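Local coordinates for myosin light chain (Saccharomyces cerevisiae, PDB 1M45), which serves as a light chain for class II and class V myosins by binding their IQ motifs and takes part in assembling the actomyosin ring at cytokinesis, at residues N39-V42 with Q43-N47; D28-R31 with A32-Y35; L105-L109 with T110-E114; D61-T64 with G65-V69; T78-K81 with T82-V86. One frame throughout, in Å; residues are numbered along the deposited sequence. Where two conformers were deposited one is given.

Contact 1. Residues N39-V42 with Q43-N47; sequences NQLV and QDIIN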
loop_
_atom_site.group_PDB
_atom_site.type_symbol
_atom_site.label_atom_id
_atom_site.label_comp_id
_atom_site.label_asym_id
_atom_site.label_seq_id
_atom_site.Cartn_x
_atom_site.Cartn_y
_atom_site.Cartn_z
ATOM N N ASN A 39 -0.974 9.498 1.374
ATOM C CA ASN A 39 -0.824 10.573 0.390
ATOM C C ASN A 39 -0.319 11.856 1.078
ATOM O O ASN A 39 0.513 12.594 0.540
ATOM C CB ASN A 39 -2.152 10.828 -0.349
ATOM C CG ASN A 39 -2.624 9.612 -1.207
ATOM O OD1 ASN A 39 -1.875 8.656 -1.441
ATOM N ND2 ASN A 39 -3.874 9.664 -1.672
ATOM N N GLN A 40 -0.795 12.106 2.305
ATOM C CA GLN A 40 -0.333 13.273 3.048
ATOM C C GLN A 40 1.172 13.329 3.282
ATOM O O GLN A 40 1.810 14.380 3.093
ATOM C CB GLN A 40 -1.119 13.443 4.366
ATOM C CG GLN A 40 -0.775 14.694 5.133
ATOM C CD GLN A 40 -1.097 15.941 4.349
ATOM O OE1 GLN A 40 -2.219 16.107 3.859
ATOM N NE2 GLN A 40 -0.116 16.821 4.215
ATOM N N LEU A 41 1.756 12.202 3.683
ATOM C CA LEU A 41 3.186 12.146 3.903
ATOM C C LEU A 41 3.958 12.463 2.622
ATOM O O LEU A 41 4.961 13.154 2.657
ATOM C CB LEU A 41 3.621 10.775 4.465
ATOM C CG LEU A 41 5.140 10.589 4.597
ATOM C CD1 LEU A 41 5.746 11.660 5.477
ATOM C CD2 LEU A 41 5.450 9.209 5.195
ATOM N N VAL A 42 3.471 11.939 1.505
ATOM C CA VAL A 42 4.111 12.198 0.208
ATOM C C VAL A 42 4.139 13.735 -0.037
ATOM O O VAL A 42 5.169 14.302 -0.377
ATOM C CB VAL A 42 3.386 11.452 -0.909
ATOM C CG1 VAL A 42 4.044 11.717 -2.259
ATOM C CG2 VAL A 42 3.354 9.935 -0.629
ATOM N N GLN A 43 2.992 14.379 0.166
ATOM C CA GLN A 43 2.881 15.832 -0.003
ATOM C C GLN A 43 3.790 16.605 0.949
ATOM O O GLN A 43 4.403 17.588 0.537
ATOM C CB GLN A 43 1.418 16.271 0.188
ATOM C CG GLN A 43 0.464 15.680 -0.820
ATOM C CD GLN A 43 0.818 16.057 -2.247
ATOM O OE1 GLN A 43 0.779 15.219 -3.131
ATOM N NE2 GLN A 43 1.173 17.323 -2.466
ATOM N N ASP A 44 3.930 16.155 2.194
ATOM C CA ASP A 44 4.813 16.833 3.133
ATOM C C ASP A 44 6.265 16.738 2.672
ATOM O O ASP A 44 7.031 17.693 2.796
ATOM C CB ASP A 44 4.693 16.258 4.557
ATOM C CG ASP A 44 3.280 16.331 5.122
ATOM O OD1 ASP A 44 2.520 17.266 4.810
ATOM O OD2 ASP A 44 2.843 15.462 5.905
ATOM N N ILE A 45 6.636 15.576 2.136
ATOM C CA ILE A 45 7.980 15.347 1.638
ATOM C C ILE A 45 8.294 16.279 0.484
ATOM O O ILE A 45 9.341 16.902 0.493
ATOM C CB ILE A 45 8.188 13.879 1.226
ATOM C CG1 ILE A 45 8.278 12.992 2.460
ATOM C CG2 ILE A 45 9.497 13.725 0.426
ATOM C CD1 ILE A 45 8.266 11.514 2.153
ATOM N N ILE A 46 7.401 16.383 -0.497
ATOM C CA ILE A 46 7.650 17.238 -1.662
ATOM C C ILE A 46 7.546 18.705 -1.296
ATOM O O ILE A 46 8.402 19.494 -1.683
ATOM C CB ILE A 46 6.646 16.940 -2.791
ATOM C CG1 ILE A 46 6.704 15.469 -3.186
ATOM C CG2 ILE A 46 6.932 17.820 -4.019
ATOM C CD1 ILE A 46 5.739 15.103 -4.275
ATOM N N ASN A 47 6.496 19.066 -0.556
ATOM C CA ASN A 47 6.253 20.470 -0.211
ATOM C C ASN A 47 7.335 21.112 0.637
ATOM O O ASN A 47 7.379 22.336 0.759
ATOM C CB ASN A 47 4.884 20.670 0.441
ATOM C CG ASN A 47 3.723 20.323 -0.479
ATOM O OD1 ASN A 47 3.755 20.576 -1.690
ATOM N ND2 ASN A 47 2.673 19.752 0.102
HETATM O O HOH W 1 -0.012 12.663 -2.268
#
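The carbonyl oxygens of Asn39, Gln40, Leu41 and Val42 accept hydrogen bonds, in turn, from the backbone N-H groups of Gln43, Asp44, Ile45 and Ile46, four i to i+4 bonds of a regular alpha helix. On the exposed side Gln40 NE2 donates to Asp44 OD1 at 2.7 Å. The acceptor lies in the amide plane, but the carboxylate is met from above its own plane, and the two flat groups are turned 37° against each other. Gln40 can reach forward one turn because its CG stands trans to the backbone N (chi1 -175°) and the chain then bends at chi2. Nearby, one water donates both to Asn39 O at 2.9 Å and to Gln43 OE1 at 2.8 Å, tying a helical carbonyl to an amide. Towards the interior, Ile45 CD1 packs 4.1 Å from Leu41 CG, and both side chains also touch Leu74 of helix 71-75. Cutting Ile45 back to an alanine would probably open a gap against Leu74 and take from Leu41 the CD1 methyl it packs on. Polar on one side and apolar on the other, helix 39-47 is amphipathic, as is usual for the entering helix of an EF-hand-like helix-loop-helix unit.

Contact 2. Residues D28-R31 with A32-Y35; sequences DYLR and AIGY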
loop_
_atom_site.group_PDB
_atom_site.type_symbol
_atom_site.label_atom_id
_atom_site.label_comp_id
_atom_site.label_asym_id
_atom_site.label_seq_id
_atom_site.Cartn_x
_atom_site.Cartn_y
_atom_site.Cartn_z
ATOM N N ASP A 28 3.763 6.373 -5.554
ATOM C CA ASP A 28 3.807 4.995 -6.035
ATOM C C ASP A 28 5.222 4.435 -6.131
ATOM O O ASP A 28 5.431 3.232 -5.953
ATOM C CB ASP A 28 3.070 4.918 -7.372
ATOM C CG ASP A 28 1.596 4.957 -7.197
ATOM O OD1 ASP A 28 0.878 5.095 -8.219
ATOM O OD2 ASP A 28 1.068 4.811 -6.088
ATOM N N TYR A 29 6.175 5.318 -6.451
ATOM C CA TYR A 29 7.579 4.898 -6.459
ATOM C C TYR A 29 7.996 4.478 -5.052
ATOM O O TYR A 29 8.612 3.440 -4.884
ATOM C CB TYR A 29 8.534 5.988 -6.987
ATOM C CG TYR A 29 9.952 5.567 -6.898
ATOM C CD1 TYR A 29 10.485 4.692 -7.826
ATOM C CD2 TYR A 29 10.752 6.018 -5.863
ATOM C CE1 TYR A 29 11.796 4.245 -7.704
ATOM C CE2 TYR A 29 12.062 5.560 -5.691
ATOM C CZ TYR A 29 12.583 4.682 -6.628
ATOM O OH TYR A 29 13.874 4.233 -6.457
ATOM N N LEU A 30 7.639 5.302 -4.061
ATOM C CA LEU A 30 7.978 4.993 -2.683
ATOM C C LEU A 30 7.334 3.686 -2.257
ATOM O O LEU A 30 7.928 2.886 -1.509
ATOM C CB LEU A 30 7.539 6.131 -1.752
ATOM C CG LEU A 30 8.396 7.391 -1.937
ATOM C CD1 LEU A 30 7.784 8.555 -1.133
ATOM C CD2 LEU A 30 9.839 7.165 -1.544
ATOM N N ARG A 31 6.112 3.471 -2.726
ATOM C CA ARG A 31 5.437 2.202 -2.439
ATOM C C ARG A 31 6.152 1.045 -3.106
ATOM O O ARG A 31 6.397 0.017 -2.482
ATOM C CB ARG A 31 3.986 2.255 -2.924
ATOM C CG ARG A 31 3.132 3.179 -2.093
ATOM C CD ARG A 31 1.717 3.444 -2.653
ATOM N NE ARG A 31 1.055 4.452 -1.820
ATOM C CZ ARG A 31 0.659 5.655 -2.175
ATOM N NH1 ARG A 31 0.768 6.118 -3.432
ATOM N NH2 ARG A 31 0.143 6.451 -1.216
ATOM N N ALA A 32 6.551 1.235 -4.365
ATOM C CA ALA A 32 7.168 0.134 -5.114
ATOM C C ALA A 32 8.442 -0.356 -4.456
ATOM O O ALA A 32 8.737 -1.541 -4.463
ATOM C CB ALA A 32 7.448 0.585 -6.550
ATOM N N ILE A 33 9.210 0.573 -3.880
ATOM C CA ILE A 33 10.466 0.155 -3.234
ATOM C C ILE A 33 10.280 -0.372 -1.814
ATOM O O ILE A 33 11.250 -0.791 -1.178
ATOM C CB ILE A 33 11.545 1.280 -3.308
ATOM C CG1 ILE A 33 11.152 2.490 -2.475
ATOM C CG2 ILE A 33 11.856 1.636 -4.746
ATOM C CD1 ILE A 33 12.228 3.561 -2.371
ATOM N N GLY A 34 9.048 -0.306 -1.300
ATOM C CA GLY A 34 8.849 -0.940 0.013
ATOM C C GLY A 34 8.191 -0.123 1.115
ATOM O O GLY A 34 7.976 -0.665 2.213
ATOM N N TYR A 35 7.935 1.152 0.879
ATOM C CA TYR A 35 7.265 1.983 1.890
ATOM C C TYR A 35 5.738 1.971 1.720
ATOM O O TYR A 35 5.205 1.512 0.694
ATOM C CB TYR A 35 7.818 3.411 1.846
ATOM C CG TYR A 35 9.299 3.473 2.063
ATOM C CD1 TYR A 35 10.149 3.919 1.049
ATOM C CD2 TYR A 35 9.849 3.149 3.302
ATOM C CE1 TYR A 35 11.519 4.038 1.275
ATOM C CE2 TYR A 35 11.213 3.252 3.525
ATOM C CZ TYR A 35 12.027 3.688 2.509
ATOM O OH TYR A 35 13.360 3.777 2.754
#
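Ile33 CG2 sits over one face of the Tyr29 ring, 4.1 Å from its centroid and 27° off the normal, in a CH-pi contact. The other branch of the isoleucine closes on the same ring, CD1 lying 3.9 Å from Tyr29 CE2. Both branches reach the ring with Ile33 CG1 placed between the backbone N and the carbonyl carbon (chi1 67°). Leu30 CD2 meets Tyr35 CD1 at 4.2 Å, the two side chains running at a slant to each other.

Behind these side chains the backbone folds back on itself. Tyr35 N donates to Leu30 O at 3.0 Å, and Gly34 N to Arg31 O at 2.9 Å, the latter from well above the carbonyl plane. Gly34 has a phi of 129°, where a beta carbon would press on the carbonyl oxygen of Ile33. Arg31 CA also makes a C-H...O contact of 3.2 Å with Tyr35 O.

Further out, Arg31 stretches along the helix so that NH1 forms a salt bridge with Asp28 OD2 at 3.0 Å, while NH2 binds Pro37 O and Asn39 OD1. Tyr29 OH is hydrogen-bonded to Asn6, and its ring also touches Leu60 and Ile63 of helix 60-69. With a serine in place of Tyr29, Ile33 would probably lose the surface it rests on and Asn6 its phenolic partner. Arg31 O receives a hydrogen bond from a basic side chain of the bound IQ peptide. The two nested backbone bonds, that of Tyr35 outside and that of Gly34 inside, with the positive phi make this a Schellman motif, ending helix 26-32 of the first EF-hand.

Contact 3. Residues L105-L109 with T110-E114; sequences LRYML and TGLGE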
loop_
_atom_site.group_PDB
_atom_site.type_symbol
_atom_site.label_atom_id
_atom_site.label_comp_id
_atom_site.label_asym_id
_atom_site.label_seq_id
_atom_site.Cartn_x
_atom_site.Cartn_y
_atom_site.Cartn_z
ATOM N N LEU A 105 -15.312 -7.820 2.756
ATOM C CA LEU A 105 -13.971 -7.248 2.645
ATOM C C LEU A 105 -14.029 -6.052 1.723
ATOM O O LEU A 105 -13.429 -4.984 1.994
ATOM C CB LEU A 105 -12.955 -8.290 2.184
ATOM C CG LEU A 105 -11.531 -7.759 1.937
ATOM C CD1 LEU A 105 -11.012 -7.071 3.198
ATOM C CD2 LEU A 105 -10.591 -8.966 1.582
ATOM N N ARG A 106 -14.741 -6.218 0.608
ATOM C CA ARG A 106 -14.903 -5.068 -0.294
ATOM C C ARG A 106 -15.585 -3.905 0.408
ATOM O O ARG A 106 -15.197 -2.724 0.217
ATOM C CB ARG A 106 -15.652 -5.469 -1.557
ATOM C CG ARG A 106 -15.759 -4.349 -2.564
ATOM C CD ARG A 106 -16.295 -4.835 -3.906
ATOM N NE ARG A 106 -15.292 -5.704 -4.536
ATOM C CZ ARG A 106 -14.421 -5.310 -5.451
ATOM N NH1 ARG A 106 -14.387 -4.052 -5.878
ATOM N NH2 ARG A 106 -13.529 -6.178 -5.922
ATOM N N TYR A 107 -16.632 -4.215 1.186
ATOM C CA TYR A 107 -17.318 -3.216 1.973
ATOM C C TYR A 107 -16.376 -2.457 2.899
ATOM O O TYR A 107 -16.382 -1.221 2.926
ATOM C CB TYR A 107 -18.438 -3.866 2.763
ATOM C CG TYR A 107 -19.144 -2.935 3.748
ATOM C CD1 TYR A 107 -20.260 -2.207 3.363
ATOM C CD2 TYR A 107 -18.716 -2.841 5.062
ATOM C CE1 TYR A 107 -20.926 -1.369 4.291
ATOM C CE2 TYR A 107 -19.359 -2.009 5.986
ATOM C CZ TYR A 107 -20.447 -1.303 5.585
ATOM O OH TYR A 107 -21.078 -0.518 6.486
ATOM N N MET A 108 -15.560 -3.202 3.640
ATOM C CA MET A 108 -14.595 -2.604 4.553
ATOM C C MET A 108 -13.658 -1.648 3.828
ATOM O O MET A 108 -13.432 -0.534 4.282
ATOM C CB MET A 108 -13.747 -3.679 5.243
ATOM C CG MET A 108 -14.500 -4.624 6.197
ATOM S SD MET A 108 -13.373 -5.944 6.757
ATOM C CE MET A 108 -12.301 -5.040 7.855
ATOM N N LEU A 109 -13.102 -2.102 2.709
ATOM C CA LEU A 109 -12.098 -1.350 2.003
ATOM C C LEU A 109 -12.580 -0.184 1.149
ATOM O O LEU A 109 -11.860 0.783 1.012
ATOM C CB LEU A 109 -11.242 -2.284 1.142
ATOM C CG LEU A 109 -10.556 -3.362 1.994
ATOM C CD1 LEU A 109 -9.735 -4.204 1.068
ATOM C CD2 LEU A 109 -9.623 -2.729 3.053
ATOM N N THR A 110 -13.787 -0.292 0.605
ATOM C CA THR A 110 -14.323 0.771 -0.235
ATOM C C THR A 110 -15.320 1.670 0.452
ATOM O O THR A 110 -15.582 2.769 -0.028
ATOM C CB THR A 110 -15.003 0.223 -1.485
ATOM O OG1 THR A 110 -16.168 -0.520 -1.112
ATOM C CG2 THR A 110 -14.087 -0.701 -2.276
ATOM N N GLY A 111 -15.912 1.194 1.527
ATOM C CA GLY A 111 -16.927 1.986 2.228
ATOM C C GLY A 111 -16.480 2.655 3.508
ATOM O O GLY A 111 -17.200 3.489 4.044
ATOM N N LEU A 112 -15.328 2.251 4.038
ATOM C CA LEU A 112 -14.815 2.794 5.294
ATOM C C LEU A 112 -13.405 3.350 5.122
ATOM O O LEU A 112 -12.787 3.172 4.068
ATOM C CB LEU A 112 -14.819 1.703 6.388
ATOM C CG LEU A 112 -16.169 1.062 6.734
ATOM C CD1 LEU A 112 -16.012 -0.214 7.561
ATOM C CD2 LEU A 112 -17.067 2.068 7.441
ATOM N N GLY A 113 -12.903 4.013 6.166
ATOM C CA GLY A 113 -11.561 4.575 6.163
ATOM C C GLY A 113 -11.334 5.548 5.026
ATOM O O GLY A 113 -12.145 6.430 4.754
ATOM N N GLU A 114 -10.214 5.396 4.330
ATOM C CA GLU A 114 -9.925 6.271 3.209
ATOM C C GLU A 114 -10.684 5.911 1.884
ATOM O O GLU A 114 -10.495 6.574 0.860
ATOM C CB GLU A 114 -8.426 6.332 2.998
ATOM C CG GLU A 114 -7.911 5.115 2.269
ATOM C CD GLU A 114 -6.546 5.351 1.664
ATOM O OE1 GLU A 114 -6.427 6.237 0.776
ATOM O OE2 GLU A 114 -5.591 4.679 2.094
#
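The ring of Tyr107 is approached obliquely by Leu112 CD1, which comes to 4.1 Å from CE2, one of the ring carbons next to the hydroxyl-bearing one. The other flat group, the guanidinium of Arg106, reaches across to helix 118-125, where NH1 forms a salt bridge with Asp118 and NH2 one with Asp122. The aliphatic part of the same arginine also packs along its own helix, CG resting 4.0 Å from Thr110 CG2.

Thr110 grips the carbonyl of Arg106 twice. Its backbone N donates to Arg106 O at 2.8 Å, and its hydroxyl OG1 donates to that oxygen, also at 2.8 Å, from 42° above the carbonyl plane. The side chain can fold back this way because OG1 lies between the backbone N and the carbonyl carbon (chi1 66°). This last turn belongs to helix 102-111, the exiting helix of EF-hand 2, where the chain leaves for the linker to helix 118-125.

Gly111 N follows with a bond of 2.8 Å to Tyr107 O; a beta carbon on this glycine would clash with that oxygen. The helical pattern then fades, Leu112 N reaching Met108 O only weakly at 3.4 Å. Beyond it Gly113 takes a positive phi of 57°, and the chain runs into contact with the IQ peptide: Leu112 O and Glu114 N are each hydrogen-bonded to a polar side chain of the peptide, and Glu114 OE1 forms a salt bridge with a basic one.

Contact 4. Residues D61-T64 with G65-V69; sequences DQIT and GLIEV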
loop_
_atom_site.group_PDB
_atom_site.type_symbol
_atom_site.label_atom_id
_atom_site.label_comp_id
_atom_site.label_asym_id
_atom_site.label_seq_id
_atom_site.Cartn_x
_atom_site.Cartn_y
_atom_site.Cartn_z
ATOM N N ASP A 61 18.409 10.677 -8.117
ATOM C CA ASP A 61 19.215 11.247 -7.064
ATOM C C ASP A 61 18.426 12.167 -6.139
ATOM O O ASP A 61 18.713 12.226 -4.939
ATOM C CB ASP A 61 20.402 12.016 -7.627
ATOM C CG ASP A 61 21.482 11.110 -8.145
ATOM O OD1 ASP A 61 21.661 9.973 -7.612
ATOM O OD2 ASP A 61 22.223 11.491 -9.064
ATOM N N GLN A 62 17.460 12.886 -6.706
ATOM C CA GLN A 62 16.652 13.803 -5.908
ATOM C C GLN A 62 15.764 12.980 -4.998
ATOM O O GLN A 62 15.599 13.300 -3.794
ATOM C CB GLN A 62 15.812 14.711 -6.775
ATOM C CG GLN A 62 16.552 15.830 -7.486
ATOM C CD GLN A 62 15.626 16.674 -8.312
ATOM O OE1 GLN A 62 14.917 16.173 -9.182
ATOM N NE2 GLN A 62 15.592 17.970 -8.019
ATOM N N ILE A 63 15.259 11.875 -5.546
ATOM C CA ILE A 63 14.385 11.009 -4.749
ATOM C C ILE A 63 15.151 10.342 -3.627
ATOM O O ILE A 63 14.669 10.245 -2.503
ATOM C CB ILE A 63 13.674 9.952 -5.629
ATOM C CG1 ILE A 63 12.716 10.675 -6.557
ATOM C CG2 ILE A 63 12.887 8.959 -4.748
ATOM C CD1 ILE A 63 11.971 9.771 -7.565
ATOM N N THR A 64 16.362 9.883 -3.929
ATOM C CA THR A 64 17.214 9.262 -2.934
ATOM C C THR A 64 17.526 10.244 -1.823
ATOM O O THR A 64 17.494 9.886 -0.650
ATOM C CB THR A 64 18.506 8.735 -3.601
ATOM O OG1 THR A 64 18.146 7.789 -4.613
ATOM C CG2 THR A 64 19.313 7.914 -2.611
ATOM N N GLY A 65 17.792 11.491 -2.201
ATOM C CA GLY A 65 18.011 12.553 -1.236
ATOM C C GLY A 65 16.796 12.705 -0.328
ATOM O O GLY A 65 16.928 12.782 0.898
ATOM N N LEU A 66 15.594 12.714 -0.916
ATOM C CA LEU A 66 14.340 12.833 -0.143
ATOM C C LEU A 66 14.175 11.676 0.815
ATOM O O LEU A 66 13.690 11.875 1.940
ATOM C CB LEU A 66 13.107 12.943 -1.056
ATOM C CG LEU A 66 13.020 14.170 -1.953
ATOM C CD1 LEU A 66 11.906 14.027 -2.984
ATOM C CD2 LEU A 66 12.805 15.416 -1.101
ATOM N N ILE A 67 14.519 10.464 0.376
ATOM C CA ILE A 67 14.371 9.289 1.229
ATOM C C ILE A 67 15.338 9.345 2.411
ATOM O O ILE A 67 14.981 9.019 3.519
ATOM C CB ILE A 67 14.551 7.999 0.410
ATOM C CG1 ILE A 67 13.431 7.886 -0.619
ATOM C CG2 ILE A 67 14.615 6.756 1.331
ATOM C CD1 ILE A 67 13.697 6.917 -1.727
ATOM N N GLU A 68 16.579 9.747 2.176
ATOM C CA GLU A 68 17.532 9.811 3.275
ATOM C C GLU A 68 17.124 10.812 4.328
ATOM O O GLU A 68 17.222 10.525 5.506
ATOM C CB GLU A 68 18.921 10.153 2.758
ATOM C CG GLU A 68 19.436 9.163 1.741
ATOM C CD GLU A 68 20.800 9.542 1.220
ATOM O OE1 GLU A 68 20.950 10.647 0.650
ATOM O OE2 GLU A 68 21.719 8.724 1.395
ATOM N N VAL A 69 16.615 11.967 3.909
ATOM C CA VAL A 69 16.100 12.963 4.836
ATOM C C VAL A 69 14.870 12.487 5.620
ATOM O O VAL A 69 14.627 12.890 6.745
ATOM C CB VAL A 69 15.739 14.256 4.054
ATOM C CG1 VAL A 69 15.071 15.275 4.940
ATOM C CG2 VAL A 69 16.997 14.840 3.402
#
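Gly65 N opens the second half of this helical run by donating to Asp61 O at 3.0 Å. With no side chain of its own, the glycine meets the preceding turn through its backbone.

Leu66 N bonds to Gln62 O at 2.9 Å, and the branch point of the leucine leans on the same carbonyl, CG lying 3.3 Å from Gln62 O. Both side chains also touch Leu52, whereas the amide oxygen of Gln62 turns back along the chain to accept from Thr59 N.

Ile67 N donates to Ile63 O at 2.9 Å and carries the apolar contact of the pair: its CD1 reaches 3.7 Å from Ile63 CG2. With CG1 placed opposite the carbonyl carbon (chi1 -65°), the longer branch of Ile67 is directed back toward the preceding turn, and CG1 passes 3.3 Å from Ile63 O. This is the inner side of helix 60-69, the exiting helix of the second helix-loop-helix unit in the N-terminal half, which follows directly on strand 57-59. Facing the first EF-hand, Ile63 packs on Leu26 and Tyr29 of helix 26-32, and Ile67 on Leu30 of that helix and on Ile33 and Tyr35 just beyond it.

Glu68, on the exposed side, donates its N-H to Thr64 O at 3.0 Å. Its CG lies against the same oxygen, 3.2 Å from Thr64 O, before the chain extends to the carboxylate. The hydroxyl of Thr64 is engaged one turn earlier, on Leu60 O. Val69 then continues the helix by bonding from its backbone N to Gly65 O.

Contact 5. Residues T78-K81 with T82-V86; sequences TKAK and TEDFV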
loop_
_atom_site.group_PDB
_atom_site.type_symbol
_atom_site.label_atom_id
_atom_site.label_comp_id
_atom_site.label_asym_id
_atom_site.label_seq_id
_atom_site.Cartn_x
_atom_site.Cartn_y
_atom_site.Cartn_z
ATOM N N THR A 78 6.476 1.013 7.580
ATOM C CA THR A 78 6.673 -0.419 7.292
ATOM C C THR A 78 6.622 -1.283 8.537
ATOM O O THR A 78 7.037 -2.431 8.510
ATOM C CB THR A 78 7.994 -0.685 6.567
ATOM O OG1 THR A 78 9.096 -0.455 7.457
ATOM C CG2 THR A 78 8.158 0.266 5.347
ATOM N N LYS A 79 6.107 -0.713 9.618
ATOM C CA LYS A 79 6.120 -1.443 10.883
ATOM C C LYS A 79 4.797 -2.031 11.310
ATOM O O LYS A 79 4.653 -2.399 12.485
ATOM C CB LYS A 79 6.640 -0.511 11.968
ATOM C CG LYS A 79 8.072 -0.055 11.689
ATOM C CD LYS A 79 8.561 0.922 12.761
ATOM C CE LYS A 79 10.043 1.222 12.513
ATOM N NZ LYS A 79 10.566 2.304 13.402
ATOM N N ALA A 80 3.819 -2.107 10.414
ATOM C CA ALA A 80 2.524 -2.675 10.801
ATOM C C ALA A 80 2.600 -4.138 11.121
ATOM O O ALA A 80 3.406 -4.866 10.530
ATOM C CB ALA A 80 1.467 -2.450 9.691
ATOM N N LYS A 81 1.743 -4.583 12.043
ATOM C CA LYS A 81 1.742 -5.975 12.461
ATOM C C LYS A 81 0.354 -6.568 12.274
ATOM O O LYS A 81 -0.643 -5.847 12.305
ATOM C CB LYS A 81 2.154 -6.076 13.937
ATOM C CG LYS A 81 3.555 -5.563 14.205
ATOM C CD LYS A 81 3.941 -5.852 15.661
ATOM C CE LYS A 81 5.412 -5.579 15.888
ATOM N NZ LYS A 81 5.829 -6.071 17.251
ATOM N N THR A 82 0.281 -7.886 12.152
ATOM C CA THR A 82 -1.015 -8.541 11.978
ATOM C C THR A 82 -1.995 -8.165 13.086
ATOM O O THR A 82 -3.185 -7.929 12.831
ATOM C CB THR A 82 -0.810 -10.055 11.929
ATOM O OG1 THR A 82 0.017 -10.345 10.788
ATOM C CG2 THR A 82 -2.114 -10.760 11.662
ATOM N N GLU A 83 -1.497 -8.072 14.311
ATOM C CA GLU A 83 -2.358 -7.755 15.431
ATOM C C GLU A 83 -3.039 -6.386 15.311
ATOM O O GLU A 83 -4.064 -6.165 15.937
ATOM C CB GLU A 83 -1.577 -7.855 16.746
ATOM C CG GLU A 83 -0.517 -6.781 16.929
ATOM C CD GLU A 83 0.113 -6.874 18.292
ATOM O OE1 GLU A 83 0.935 -7.795 18.469
ATOM O OE2 GLU A 83 -0.225 -6.043 19.163
ATOM N N ASP A 84 -2.463 -5.477 14.523
ATOM C CA ASP A 84 -3.045 -4.151 14.316
ATOM C C ASP A 84 -4.396 -4.225 13.610
ATOM O O ASP A 84 -5.192 -3.294 13.718
ATOM C CB ASP A 84 -2.116 -3.293 13.469
ATOM C CG ASP A 84 -0.859 -2.879 14.228
ATOM O OD1 ASP A 84 -0.963 -2.601 15.461
ATOM O OD2 ASP A 84 0.264 -2.819 13.686
ATOM N N PHE A 85 -4.665 -5.316 12.906
ATOM C CA PHE A 85 -5.879 -5.364 12.050
ATOM C C PHE A 85 -6.894 -6.447 12.363
ATOM O O PHE A 85 -7.991 -6.446 11.793
ATOM C CB PHE A 85 -5.445 -5.510 10.600
ATOM C CG PHE A 85 -4.457 -4.479 10.188
ATOM C CD1 PHE A 85 -3.174 -4.853 9.798
ATOM C CD2 PHE A 85 -4.771 -3.118 10.262
ATOM C CE1 PHE A 85 -2.226 -3.885 9.446
ATOM C CE2 PHE A 85 -3.810 -2.169 9.944
ATOM C CZ PHE A 85 -2.538 -2.574 9.510
ATOM N N VAL A 86 -6.523 -7.381 13.248
ATOM C CA VAL A 86 -7.415 -8.475 13.601
ATOM C C VAL A 86 -8.733 -8.021 14.201
ATOM O O VAL A 86 -9.784 -8.491 13.783
ATOM C CB VAL A 86 -6.704 -9.482 14.554
ATOM C CG1 VAL A 86 -7.664 -10.545 15.102
ATOM C CG2 VAL A 86 -5.570 -10.136 13.822
#
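The approach to helix 83-90, the entering helix of EF-hand 2, is fixed where Lys81 and Asp84 bond to each other twice. Lys81 N donates to Asp84 OD2 at 2.8 Å in a fairly straight bond, with an angle of 161° at the hydrogen. The carboxylate oxygen is met on its anti side, 33° out of the carboxylate plane. In return Asp84 N donates to Lys81 O at 2.9 Å, from well above the carbonyl plane. The aspartate reaches back over the turn because its CG lies opposite the carbonyl carbon and beside its own N (chi1 -71°). The two bonds together close a small ring between Lys81 and Asp84, which would hold the carboxylate in place over the turn.

The Phe85 ring folds back against the same turn. Asp84 CB covers the centre of one ring face, 3.9 Å above the plane. Ala80 CB comes obliquely to the ring, 4.0 Å from Phe85 CE1, and Lys81 O approaches it obliquely too, 3.7 Å from Phe85 CD1. A local backbone bond from Phe85 N to Thr82 O, 3.0 Å long, accompanies this bend.

Outside the turn, Ala80 packs on Leu146, and both Thr82 and Phe85 on Ile142, so that helix 138-146 flanks the start of helix 83-90. The Phe85 ring also meets an aromatic side chain of the bound IQ peptide, so Phe85 contacts both helix 138-146 and the peptide.

Contacts 1, 2 and 4 form one cluster in the N-terminal half. Contact 2 joins the other two: Arg31 NH2 lies 3.0 Å from Asn39 OD1 in a probable hydrogen bond, and Tyr29 CE2 packs 3.6 Å from Ile63 CG2. Contacts 1 and 4 touch directly, Ile45 CG2 lying 4.0 Å from Leu66 CB. Contact 5 reaches this cluster through Thr78, whose CG2 is 3.9 Å from Tyr35 CD2. Contact 3 touches none of the others; its centre lies about 17 Å from that of contact 5 and about 33 Å from that of contact 4. The IQ peptide bridges the halves, touching contacts 1, 2, 3 and 5.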